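Local coordinates for protein monovalent Na+/H+ antiporter subunit D (Dietzia sp. DQ12-45-1b, PDB 7D3U) that probably exchanges sodium ions for protons across the cell membrane, as one antiporter-like subunit of the multisubunit Mrp complex, at residues A209-A221 with A253-F265. Numbering follows the deposited sequence.
With LMT (dodecyl-beta-D-maltoside), chain R; LMT (dodecyl-beta-D-maltoside), chain N.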
ATOM      1  N   ALA A 209      -5.100 -23.361  -0.869  1.00 68.09           N
ATOM      2  CA  ALA A 209      -4.612 -22.615   0.287  1.00 68.09           C
ATOM      3  C   ALA A 209      -3.494 -21.657  -0.105  1.00 68.09           C
ATOM      4  O   ALA A 209      -3.436 -20.519   0.379  1.00 68.09           O
ATOM      5  CB  ALA A 209      -4.136 -23.581   1.368  1.00 68.09           C
ATOM      6  N   THR A 210      -2.594 -22.096  -0.985  1.00 69.08           N
ATOM      7  CA  THR A 210      -1.540 -21.202  -1.445  1.00 69.08           C
ATOM      8  C   THR A 210      -2.106 -20.074  -2.296  1.00 69.08           C
ATOM      9  O   THR A 210      -1.565 -18.965  -2.287  1.00 69.08           O
ATOM     10  CB  THR A 210      -0.485 -21.982  -2.224  1.00 69.08           C
ATOM     11  OG1 THR A 210      -0.178 -23.194  -1.528  1.00 69.08           O
ATOM     12  CG2 THR A 210       0.781 -21.161  -2.353  1.00 69.08           C
ATOM     13  N   ALA A 211      -3.200 -20.326  -3.016  1.00 68.07           N
ATOM     14  CA  ALA A 211      -3.874 -19.249  -3.729  1.00 68.07           C
ATOM     15  C   ALA A 211      -4.501 -18.263  -2.758  1.00 68.07           C
ATOM     16  O   ALA A 211      -4.520 -17.059  -3.019  1.00 68.07           O
ATOM     17  CB  ALA A 211      -4.930 -19.820  -4.672  1.00 68.07           C
ATOM     18  N   LEU A 212      -5.012 -18.754  -1.629  1.00 66.82           N
ATOM     19  CA  LEU A 212      -5.508 -17.856  -0.588  1.00 66.82           C
ATOM     20  C   LEU A 212      -4.389 -16.982  -0.039  1.00 66.82           C
ATOM     21  O   LEU A 212      -4.572 -15.774   0.166  1.00 66.82           O
ATOM     22  CB  LEU A 212      -6.150 -18.663   0.539  1.00 66.82           C
ATOM     23  CG  LEU A 212      -7.663 -18.551   0.711  1.00 66.82           C
ATOM     24  CD1 LEU A 212      -8.088 -19.181   2.022  1.00 66.82           C
ATOM     25  CD2 LEU A 212      -8.095 -17.101   0.654  1.00 66.82           C
ATOM     26  N   VAL A 213      -3.221 -17.577   0.209  1.00 64.44           N
ATOM     27  CA  VAL A 213      -2.079 -16.804   0.695  1.00 64.44           C
ATOM     28  C   VAL A 213      -1.656 -15.765  -0.338  1.00 64.44           C
ATOM     29  O   VAL A 213      -1.415 -14.595  -0.006  1.00 64.44           O
ATOM     30  CB  VAL A 213      -0.916 -17.742   1.062  1.00 64.44           C
ATOM     31  CG1 VAL A 213       0.322 -16.940   1.405  1.00 64.44           C
ATOM     32  CG2 VAL A 213      -1.306 -18.634   2.220  1.00 64.44           C
ATOM     33  N   LEU A 214      -1.556 -16.174  -1.604  1.00 65.93           N
ATOM     34  CA  LEU A 214      -1.185 -15.244  -2.662  1.00 65.93           C
ATOM     35  C   LEU A 214      -2.228 -14.153  -2.842  1.00 65.93           C
ATOM     36  O   LEU A 214      -1.884 -13.022  -3.183  1.00 65.93           O
ATOM     37  CB  LEU A 214      -0.977 -15.998  -3.975  1.00 65.93           C
ATOM     38  CG  LEU A 214       0.244 -16.912  -4.040  1.00 65.93           C
ATOM     39  CD1 LEU A 214       0.324 -17.591  -5.389  1.00 65.93           C
ATOM     40  CD2 LEU A 214       1.501 -16.117  -3.768  1.00 65.93           C
ATOM     41  N   PHE A 215      -3.500 -14.460  -2.592  1.00 67.41           N
ATOM     42  CA  PHE A 215      -4.541 -13.449  -2.722  1.00 67.41           C
ATOM     43  C   PHE A 215      -4.478 -12.452  -1.576  1.00 67.41           C
ATOM     44  O   PHE A 215      -4.702 -11.254  -1.776  1.00 67.41           O
ATOM     45  CB  PHE A 215      -5.909 -14.124  -2.789  1.00 67.41           C
ATOM     46  CG  PHE A 215      -7.059 -13.198  -2.542  1.00 67.41           C
ATOM     47  CD1 PHE A 215      -7.245 -12.077  -3.328  1.00 67.41           C
ATOM     48  CD2 PHE A 215      -7.963 -13.459  -1.532  1.00 67.41           C
ATOM     49  CE1 PHE A 215      -8.304 -11.226  -3.101  1.00 67.41           C
ATOM     50  CE2 PHE A 215      -9.026 -12.614  -1.303  1.00 67.41           C
ATOM     51  CZ  PHE A 215      -9.198 -11.499  -2.091  1.00 67.41           C
ATOM     52  N   ALA A 216      -4.166 -12.921  -0.367  1.00 64.80           N
ATOM     53  CA  ALA A 216      -3.929 -11.989   0.730  1.00 64.80           C
ATOM     54  C   ALA A 216      -2.739 -11.087   0.440  1.00 64.80           C
ATOM     55  O   ALA A 216      -2.803  -9.871   0.666  1.00 64.80           O
ATOM     56  CB  ALA A 216      -3.710 -12.751   2.033  1.00 64.80           C
ATOM     57  N   LEU A 217      -1.652 -11.657  -0.078  1.00 64.69           N
ATOM     58  CA  LEU A 217      -0.499 -10.841  -0.436  1.00 64.69           C
ATOM     59  C   LEU A 217      -0.802  -9.905  -1.599  1.00 64.69           C
ATOM     60  O   LEU A 217      -0.201  -8.832  -1.697  1.00 64.69           O
ATOM     61  CB  LEU A 217       0.692 -11.736  -0.769  1.00 64.69           C
ATOM     62  CG  LEU A 217       1.170 -12.586   0.406  1.00 64.69           C
ATOM     63  CD1 LEU A 217       2.051 -13.724  -0.071  1.00 64.69           C
ATOM     64  CD2 LEU A 217       1.899 -11.723   1.417  1.00 64.69           C
ATOM     65  N   ALA A 218      -1.733 -10.281  -2.476  1.00 65.57           N
ATOM     66  CA  ALA A 218      -2.144  -9.389  -3.553  1.00 65.57           C
ATOM     67  C   ALA A 218      -2.985  -8.236  -3.031  1.00 65.57           C
ATOM     68  O   ALA A 218      -2.853  -7.106  -3.516  1.00 65.57           O
ATOM     69  CB  ALA A 218      -2.911 -10.170  -4.616  1.00 65.57           C
ATOM     70  N   ILE A 219      -3.866  -8.500  -2.064  1.00 63.89           N
ATOM     71  CA  ILE A 219      -4.559  -7.413  -1.377  1.00 63.89           C
ATOM     72  C   ILE A 219      -3.544  -6.462  -0.764  1.00 63.89           C
ATOM     73  O   ILE A 219      -3.645  -5.238  -0.904  1.00 63.89           O
ATOM     74  CB  ILE A 219      -5.513  -7.963  -0.304  1.00 63.89           C
ATOM     75  CG1 ILE A 219      -6.574  -8.867  -0.917  1.00 63.89           C
ATOM     76  CG2 ILE A 219      -6.183  -6.823   0.435  1.00 63.89           C
ATOM     77  CD1 ILE A 219      -7.438  -9.536   0.121  1.00 63.89           C
ATOM     78  N   LYS A 220      -2.544  -7.016  -0.078  1.00 64.93           N
ATOM     79  CA  LYS A 220      -1.497  -6.180   0.498  1.00 64.93           C
ATOM     80  C   LYS A 220      -0.695  -5.454  -0.575  1.00 64.93           C
ATOM     81  O   LYS A 220      -0.106  -4.403  -0.299  1.00 64.93           O
ATOM     82  CB  LYS A 220      -0.566  -7.020   1.365  1.00 64.93           C
ATOM     83  CG  LYS A 220      -1.243  -7.604   2.579  1.00 64.93           C
ATOM     84  CD  LYS A 220      -0.275  -8.424   3.397  1.00 64.93           C
ATOM     85  CE  LYS A 220      -0.974  -9.043   4.584  1.00 64.93           C
ATOM     86  NZ  LYS A 220      -1.495  -8.008   5.508  1.00 64.93           N
ATOM     87  N   ALA A 221      -0.657  -5.993  -1.791  1.00 66.35           N
ATOM     88  CA  ALA A 221       0.083  -5.388  -2.887  1.00 66.35           C
ATOM     89  C   ALA A 221      -0.785  -4.525  -3.791  1.00 66.35           C
ATOM     90  O   ALA A 221      -0.247  -3.856  -4.678  1.00 66.35           O
ATOM     91  CB  ALA A 221       0.764  -6.473  -3.724  1.00 66.35           C
ATOM     92  N   ALA A 253       5.015  -7.349   0.086  1.00 62.63           N
ATOM     93  CA  ALA A 253       4.026  -8.261  -0.482  1.00 62.63           C
ATOM     94  C   ALA A 253       4.488  -8.810  -1.829  1.00 62.63           C
ATOM     95  O   ALA A 253       4.257  -9.984  -2.142  1.00 62.63           O
ATOM     96  CB  ALA A 253       2.680  -7.555  -0.622  1.00 62.63           C
ATOM     97  N   ILE A 254       5.142  -7.976  -2.640  1.00 63.85           N
ATOM     98  CA  ILE A 254       5.663  -8.437  -3.927  1.00 63.85           C
ATOM     99  C   ILE A 254       6.728  -9.504  -3.716  1.00 63.85           C
ATOM    100  O   ILE A 254       6.729 -10.549  -4.379  1.00 63.85           O
ATOM    101  CB  ILE A 254       6.223  -7.260  -4.744  1.00 63.85           C
ATOM    102  CG1 ILE A 254       5.146  -6.216  -5.016  1.00 63.85           C
ATOM    103  CG2 ILE A 254       6.808  -7.758  -6.047  1.00 63.85           C
ATOM    104  CD1 ILE A 254       3.874  -6.783  -5.540  1.00 63.85           C
ATOM    105  N   TYR A 255       7.675  -9.236  -2.814  1.00 65.32           N
ATOM    106  CA  TYR A 255       8.710 -10.219  -2.512  1.00 65.32           C
ATOM    107  C   TYR A 255       8.097 -11.519  -2.016  1.00 65.32           C
ATOM    108  O   TYR A 255       8.569 -12.609  -2.359  1.00 65.32           O
ATOM    109  CB  TYR A 255       9.687  -9.658  -1.480  1.00 65.32           C
ATOM    110  CG  TYR A 255      10.537 -10.710  -0.806  1.00 65.32           C
ATOM    111  CD1 TYR A 255      11.718 -11.148  -1.385  1.00 65.32           C
ATOM    112  CD2 TYR A 255      10.166 -11.259   0.412  1.00 65.32           C
ATOM    113  CE1 TYR A 255      12.499 -12.105  -0.776  1.00 65.32           C
ATOM    114  CE2 TYR A 255      10.939 -12.218   1.028  1.00 65.32           C
ATOM    115  CZ  TYR A 255      12.106 -12.637   0.430  1.00 65.32           C
ATOM    116  OH  TYR A 255      12.884 -13.593   1.040  1.00 65.32           O
ATOM    117  N   ALA A 256       7.043 -11.424  -1.206  1.00 63.97           N
ATOM    118  CA  ALA A 256       6.395 -12.627  -0.703  1.00 63.97           C
ATOM    119  C   ALA A 256       5.733 -13.410  -1.824  1.00 63.97           C
ATOM    120  O   ALA A 256       5.824 -14.640  -1.861  1.00 63.97           O
ATOM    121  CB  ALA A 256       5.369 -12.262   0.361  1.00 63.97           C
ATOM    122  N   ILE A 257       5.051 -12.720  -2.740  1.00 63.89           N
ATOM    123  CA  ILE A 257       4.436 -13.411  -3.870  1.00 63.89           C
ATOM    124  C   ILE A 257       5.502 -14.107  -4.700  1.00 63.89           C
ATOM    125  O   ILE A 257       5.342 -15.266  -5.104  1.00 63.89           O
ATOM    126  CB  ILE A 257       3.611 -12.430  -4.722  1.00 63.89           C
ATOM    127  CG1 ILE A 257       2.360 -11.990  -3.965  1.00 63.89           C
ATOM    128  CG2 ILE A 257       3.223 -13.072  -6.039  1.00 63.89           C
ATOM    129  CD1 ILE A 257       1.386 -11.204  -4.806  1.00 63.89           C
ATOM    130  N   TYR A 258       6.617 -13.416  -4.949  1.00 66.00           N
ATOM    131  CA  TYR A 258       7.713 -14.014  -5.703  1.00 66.00           C
ATOM    132  C   TYR A 258       8.219 -15.277  -5.023  1.00 66.00           C
ATOM    133  O   TYR A 258       8.296 -16.342  -5.645  1.00 66.00           O
ATOM    134  CB  TYR A 258       8.848 -13.008  -5.865  1.00 66.00           C
ATOM    135  CG  TYR A 258       8.775 -12.195  -7.133  1.00 66.00           C
ATOM    136  CD1 TYR A 258       7.766 -11.267  -7.325  1.00 66.00           C
ATOM    137  CD2 TYR A 258       9.720 -12.352  -8.134  1.00 66.00           C
ATOM    138  CE1 TYR A 258       7.696 -10.523  -8.476  1.00 66.00           C
ATOM    139  CE2 TYR A 258       9.657 -11.612  -9.289  1.00 66.00           C
ATOM    140  CZ  TYR A 258       8.644 -10.699  -9.455  1.00 66.00           C
ATOM    141  OH  TYR A 258       8.573  -9.954 -10.604  1.00 66.00           O
ATOM    142  N   ARG A 259       8.561 -15.177  -3.737  1.00 67.49           N
ATOM    143  CA  ARG A 259       9.126 -16.320  -3.029  1.00 67.49           C
ATOM    144  C   ARG A 259       8.142 -17.479  -2.965  1.00 67.49           C
ATOM    145  O   ARG A 259       8.523 -18.637  -3.174  1.00 67.49           O
ATOM    146  CB  ARG A 259       9.552 -15.905  -1.622  1.00 67.49           C
ATOM    147  CG  ARG A 259      10.222 -17.007  -0.833  1.00 67.49           C
ATOM    148  CD  ARG A 259      11.646 -17.212  -1.300  1.00 67.49           C
ATOM    149  NE  ARG A 259      12.532 -16.167  -0.803  1.00 67.49           N
ATOM    150  CZ  ARG A 259      13.770 -15.969  -1.240  1.00 67.49           C
ATOM    151  NH1 ARG A 259      14.270 -16.747  -2.189  1.00 67.49           N
ATOM    152  NH2 ARG A 259      14.507 -14.995  -0.730  1.00 67.49           N
ATOM    153  N   ILE A 260       6.870 -17.192  -2.688  1.00 67.38           N
ATOM    154  CA  ILE A 260       5.882 -18.254  -2.546  1.00 67.38           C
ATOM    155  C   ILE A 260       5.655 -18.955  -3.876  1.00 67.38           C
ATOM    156  O   ILE A 260       5.713 -20.187  -3.961  1.00 67.38           O
ATOM    157  CB  ILE A 260       4.568 -17.695  -1.973  1.00 67.38           C
ATOM    158  CG1 ILE A 260       4.762 -17.287  -0.516  1.00 67.38           C
ATOM    159  CG2 ILE A 260       3.473 -18.729  -2.069  1.00 67.38           C
ATOM    160  CD1 ILE A 260       5.420 -18.346   0.313  1.00 67.38           C
ATOM    161  N   TYR A 261       5.396 -18.190  -4.939  1.00 71.64           N
ATOM    162  CA  TYR A 261       5.138 -18.828  -6.222  1.00 71.64           C
ATOM    163  C   TYR A 261       6.381 -19.481  -6.806  1.00 71.64           C
ATOM    164  O   TYR A 261       6.254 -20.395  -7.625  1.00 71.64           O
ATOM    165  CB  TYR A 261       4.566 -17.825  -7.220  1.00 71.64           C
ATOM    166  CG  TYR A 261       3.979 -18.496  -8.435  1.00 71.64           C
ATOM    167  CD1 TYR A 261       2.703 -19.035  -8.402  1.00 71.64           C
ATOM    168  CD2 TYR A 261       4.708 -18.612  -9.608  1.00 71.64           C
ATOM    169  CE1 TYR A 261       2.166 -19.660  -9.505  1.00 71.64           C
ATOM    170  CE2 TYR A 261       4.178 -19.236 -10.714  1.00 71.64           C
ATOM    171  CZ  TYR A 261       2.907 -19.757 -10.657  1.00 71.64           C
ATOM    172  OH  TYR A 261       2.375 -20.379 -11.760  1.00 71.64           O
ATOM    173  N   ALA A 262       7.578 -19.053  -6.402  1.00 68.65           N
ATOM    174  CA  ALA A 262       8.779 -19.680  -6.930  1.00 68.65           C
ATOM    175  C   ALA A 262       9.118 -20.958  -6.182  1.00 68.65           C
ATOM    176  O   ALA A 262       9.557 -21.938  -6.793  1.00 68.65           O
ATOM    177  CB  ALA A 262       9.950 -18.704  -6.869  1.00 68.65           C
ATOM    178  N   VAL A 263       8.924 -20.975  -4.866  1.00 68.97           N
ATOM    179  CA  VAL A 263       9.272 -22.147  -4.073  1.00 68.97           C
ATOM    180  C   VAL A 263       8.087 -23.094  -3.987  1.00 68.97           C
ATOM    181  O   VAL A 263       8.156 -24.229  -4.469  1.00 68.97           O
ATOM    182  CB  VAL A 263       9.751 -21.745  -2.669  1.00 68.97           C
ATOM    183  CG1 VAL A 263      10.035 -22.980  -1.848  1.00 68.97           C
ATOM    184  CG2 VAL A 263      10.986 -20.875  -2.768  1.00 68.97           C
ATOM    185  N   ILE A 264       6.986 -22.637  -3.386  1.00 70.90           N
ATOM    186  CA  ILE A 264       5.847 -23.522  -3.148  1.00 70.90           C
ATOM    187  C   ILE A 264       5.258 -24.000  -4.469  1.00 70.90           C
ATOM    188  O   ILE A 264       5.225 -25.201  -4.758  1.00 70.90           O
ATOM    189  CB  ILE A 264       4.788 -22.822  -2.282  1.00 70.90           C
ATOM    190  CG1 ILE A 264       5.327 -22.597  -0.873  1.00 70.90           C
ATOM    191  CG2 ILE A 264       3.525 -23.653  -2.224  1.00 70.90           C
ATOM    192  CD1 ILE A 264       4.310 -22.032   0.077  1.00 70.90           C
ATOM    193  N   PHE A 265       4.788 -23.063  -5.292  1.00 72.78           N
ATOM    194  CA  PHE A 265       4.191 -23.427  -6.570  1.00 72.78           C
ATOM    195  C   PHE A 265       5.208 -23.949  -7.573  1.00 72.78           C
ATOM    196  O   PHE A 265       4.804 -24.518  -8.592  1.00 72.78           O
ATOM    197  CB  PHE A 265       3.456 -22.231  -7.166  1.00 72.78           C
ATOM    198  CG  PHE A 265       1.979 -22.254  -6.930  1.00 72.78           C
ATOM    199  CD1 PHE A 265       1.161 -23.073  -7.682  1.00 72.78           C
ATOM    200  CD2 PHE A 265       1.407 -21.455  -5.962  1.00 72.78           C
ATOM    201  CE1 PHE A 265      -0.197 -23.096  -7.467  1.00 72.78           C
ATOM    202  CE2 PHE A 265       0.052 -21.474  -5.748  1.00 72.78           C
ATOM    203  CZ  PHE A 265      -0.751 -22.295  -6.499  1.00 72.78           C
TER
HETATM  204  C1B LMT R1201      -8.307 -30.324 -13.112  1.00 82.06           C
HETATM  205  C2B LMT R1201      -9.848 -30.369 -13.117  1.00 82.06           C
HETATM  206  C3B LMT R1201     -10.357 -31.624 -13.849  1.00 82.06           C
HETATM  207  C4B LMT R1201      -9.273 -32.175 -14.802  1.00 82.06           C
HETATM  208  C5B LMT R1201      -8.045 -32.535 -13.942  1.00 82.06           C
HETATM  209  C6B LMT R1201      -6.823 -32.729 -14.832  1.00 82.06           C
HETATM  210  O1B LMT R1201      -7.874 -29.455 -12.118  1.00 82.06           O
HETATM  211  O2B LMT R1201     -10.250 -30.377 -11.807  1.00 82.06           O
HETATM  212  O3B LMT R1201     -11.543 -31.386 -14.491  1.00 82.06           O
HETATM  213  O4' LMT R1201      -9.723 -33.296 -15.458  1.00 82.06           O
HETATM  214  O5B LMT R1201      -7.770 -31.598 -12.916  1.00 82.06           O
HETATM  215  O6B LMT R1201      -5.758 -33.155 -14.082  1.00 82.06           O
HETATM  216  C1' LMT R1201      -7.229 -27.011  -9.872  1.00 82.06           C
HETATM  217  C2' LMT R1201      -8.648 -27.302 -10.384  1.00 82.06           C
HETATM  218  C3' LMT R1201      -8.655 -27.213 -11.922  1.00 82.06           C
HETATM  219  C4' LMT R1201      -7.571 -28.133 -12.500  1.00 82.06           C
HETATM  220  C5' LMT R1201      -6.251 -27.730 -11.804  1.00 82.06           C
HETATM  221  C6' LMT R1201      -5.102 -27.474 -12.742  1.00 82.06           C
HETATM  222  O1' LMT R1201      -7.248 -25.983  -8.973  1.00 82.06           O
HETATM  223  O2' LMT R1201      -8.970 -28.585 -10.032  1.00 82.06           O
HETATM  224  O3' LMT R1201      -8.430 -25.933 -12.315  1.00 82.06           O
HETATM  225  O5' LMT R1201      -6.438 -26.615 -10.975  1.00 82.06           O
HETATM  226  O6' LMT R1201      -5.648 -27.367 -13.993  1.00 82.06           O
HETATM  227  C1  LMT R1201      -6.759 -24.752  -9.443  1.00 82.06           C
HETATM  228  C2  LMT R1201      -6.027 -24.171  -8.274  1.00 82.06           C
HETATM  229  C3  LMT R1201      -6.006 -22.683  -8.181  1.00 82.06           C
HETATM  230  C4  LMT R1201      -4.577 -22.267  -7.973  1.00 82.06           C
HETATM  231  C5  LMT R1201      -4.445 -20.797  -8.156  1.00 82.06           C
HETATM  232  C6  LMT R1201      -3.036 -20.385  -8.407  1.00 82.06           C
HETATM  233  C7  LMT R1201      -2.979 -18.904  -8.604  1.00 82.06           C
HETATM  234  C8  LMT R1201      -1.577 -18.501  -8.880  1.00 82.06           C
HETATM  235  C9  LMT R1201      -1.408 -17.038  -9.108  1.00 82.06           C
HETATM  236  C10 LMT R1201       0.059 -16.776  -9.287  1.00 82.06           C
HETATM  237  C11 LMT R1201       0.378 -16.389 -10.694  1.00 82.06           C
HETATM  238  C12 LMT R1201       1.225 -15.165 -10.745  1.00 82.06           C
HETATM  239  C1B LMT N 608      -7.798 -26.395 -17.410  1.00 82.03           C
HETATM  240  C2B LMT N 608      -8.853 -27.513 -17.372  1.00 82.03           C
HETATM  241  C3B LMT N 608      -8.295 -28.807 -17.998  1.00 82.03           C
HETATM  242  C4B LMT N 608      -6.943 -29.207 -17.353  1.00 82.03           C
HETATM  243  C5B LMT N 608      -6.059 -27.951 -17.253  1.00 82.03           C
HETATM  244  C6B LMT N 608      -4.650 -28.264 -17.743  1.00 82.03           C
HETATM  245  O1B LMT N 608      -7.584 -25.949 -16.116  1.00 82.03           O
HETATM  246  O2B LMT N 608      -9.174 -27.715 -16.057  1.00 82.03           O
HETATM  247  O3B LMT N 608      -8.219 -28.714 -19.363  1.00 82.03           O
HETATM  248  O4' LMT N 608      -7.138 -29.726 -16.096  1.00 82.03           O
HETATM  249  O5B LMT N 608      -6.603 -26.861 -17.953  1.00 82.03           O
HETATM  250  O6B LMT N 608      -3.912 -27.113 -17.821  1.00 82.03           O
HETATM  251  C1' LMT N 608      -7.743 -22.782 -13.581  1.00 82.03           C
HETATM  252  C2' LMT N 608      -9.069 -23.025 -14.315  1.00 82.03           C
HETATM  253  C3' LMT N 608      -9.028 -24.383 -15.064  1.00 82.03           C
HETATM  254  C4' LMT N 608      -7.728 -24.573 -15.866  1.00 82.03           C
HETATM  255  C5' LMT N 608      -6.565 -24.164 -14.938  1.00 82.03           C
HETATM  256  C6' LMT N 608      -5.203 -24.361 -15.543  1.00 82.03           C
HETATM  257  O1' LMT N 608      -7.717 -21.530 -13.048  1.00 82.03           O
HETATM  258  O2' LMT N 608     -10.066 -23.079 -13.380  1.00 82.03           O
HETATM  259  O3' LMT N 608     -10.097 -24.494 -15.900  1.00 82.03           O
HETATM  260  O5' LMT N 608      -6.704 -22.837 -14.531  1.00 82.03           O
HETATM  261  O6' LMT N 608      -5.246 -23.755 -16.771  1.00 82.03           O
HETATM  262  C1  LMT N 608      -7.720 -21.494 -11.644  1.00 82.03           C
HETATM  263  C2  LMT N 608      -7.252 -20.114 -11.307  1.00 82.03           C
HETATM  264  C3  LMT N 608      -7.612 -19.603  -9.954  1.00 82.03           C
HETATM  265  C4  LMT N 608      -7.412 -18.114  -9.984  1.00 82.03           C
HETATM  266  C5  LMT N 608      -7.855 -17.509  -8.700  1.00 82.03           C
HETATM  267  C6  LMT N 608      -6.744 -17.427  -7.713  1.00 82.03           C
HETATM  268  C7  LMT N 608      -6.517 -15.997  -7.328  1.00 82.03           C
HETATM  269  C8  LMT N 608      -5.162 -15.877  -6.731  1.00 82.03           C
HETATM  270  C9  LMT N 608      -4.696 -14.472  -6.562  1.00 82.03           C
HETATM  271  C10 LMT N 608      -3.372 -14.360  -7.259  1.00 82.03           C
HETATM  272  C11 LMT N 608      -2.653 -13.118  -6.849  1.00 82.03           C
HETATM  273  C12 LMT N 608      -1.267 -13.082  -7.392  1.00 82.03           C
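Leu-214 reaches across from 209-221 with both methyls: CD2 lies against Ile-260 CG2 at 3.7 Å, while CD1 turns to the edge of the Tyr-261 ring and to CE2 of Phe-265. Its CG stands anti to the carbonyl carbon (chi1 -69°), which carries the branch from the flank of its helix into the interface. One turn earlier, Thr-210 has CG2 anti to the backbone N, and this methyl meets Ile-260 CG2 and Ile-264 CG2; its hydroxyl is hydrogen-bonded to the carbonyl of Val-206. Thr-210 CG2 also lies 3.5 Å from Phe-265 CE2. Toward the other end, Leu-217 spreads its two methyls over Ala-256 CB, each 3.7 Å away, and its CB packs on Ile-257 CG1. The small side chains here let the backbones lie close: Ala-253 CB sits near the carbonyl oxygen of Leu-217 and 3.8 Å from Ala-221 CB, which also receives Ile-254 CD1 at 3.6 Å. No hydrogen bond joins the segments.

Alkyl tails of dodecyl maltoside line one flank. The dodecyl maltoside of chain R meets Phe-265 CZ through C6 at 3.5 Å and places C11 over one face of the Tyr-261 ring, toward its rim, whereas that of chain N runs along Ala-218 and Phe-215. An alanine in place of Phe-265 is likely to leave Thr-210 CG2, Leu-214 CD1 and the detergent tail without their aromatic neighbour and open a gap between them. Elsewhere, Phe-132 of helix 129-146 touches Leu-217 and Ala-256, and helix 296-316 packs on Ile-254 and Ile-257. The helix axes approach to 8.8 Å at 156°, a nearly antiparallel pairing, made almost entirely by apolar groups, of predicted transmembrane helices within the antiporter-like helical bundle that Mrp subunits share with complex I.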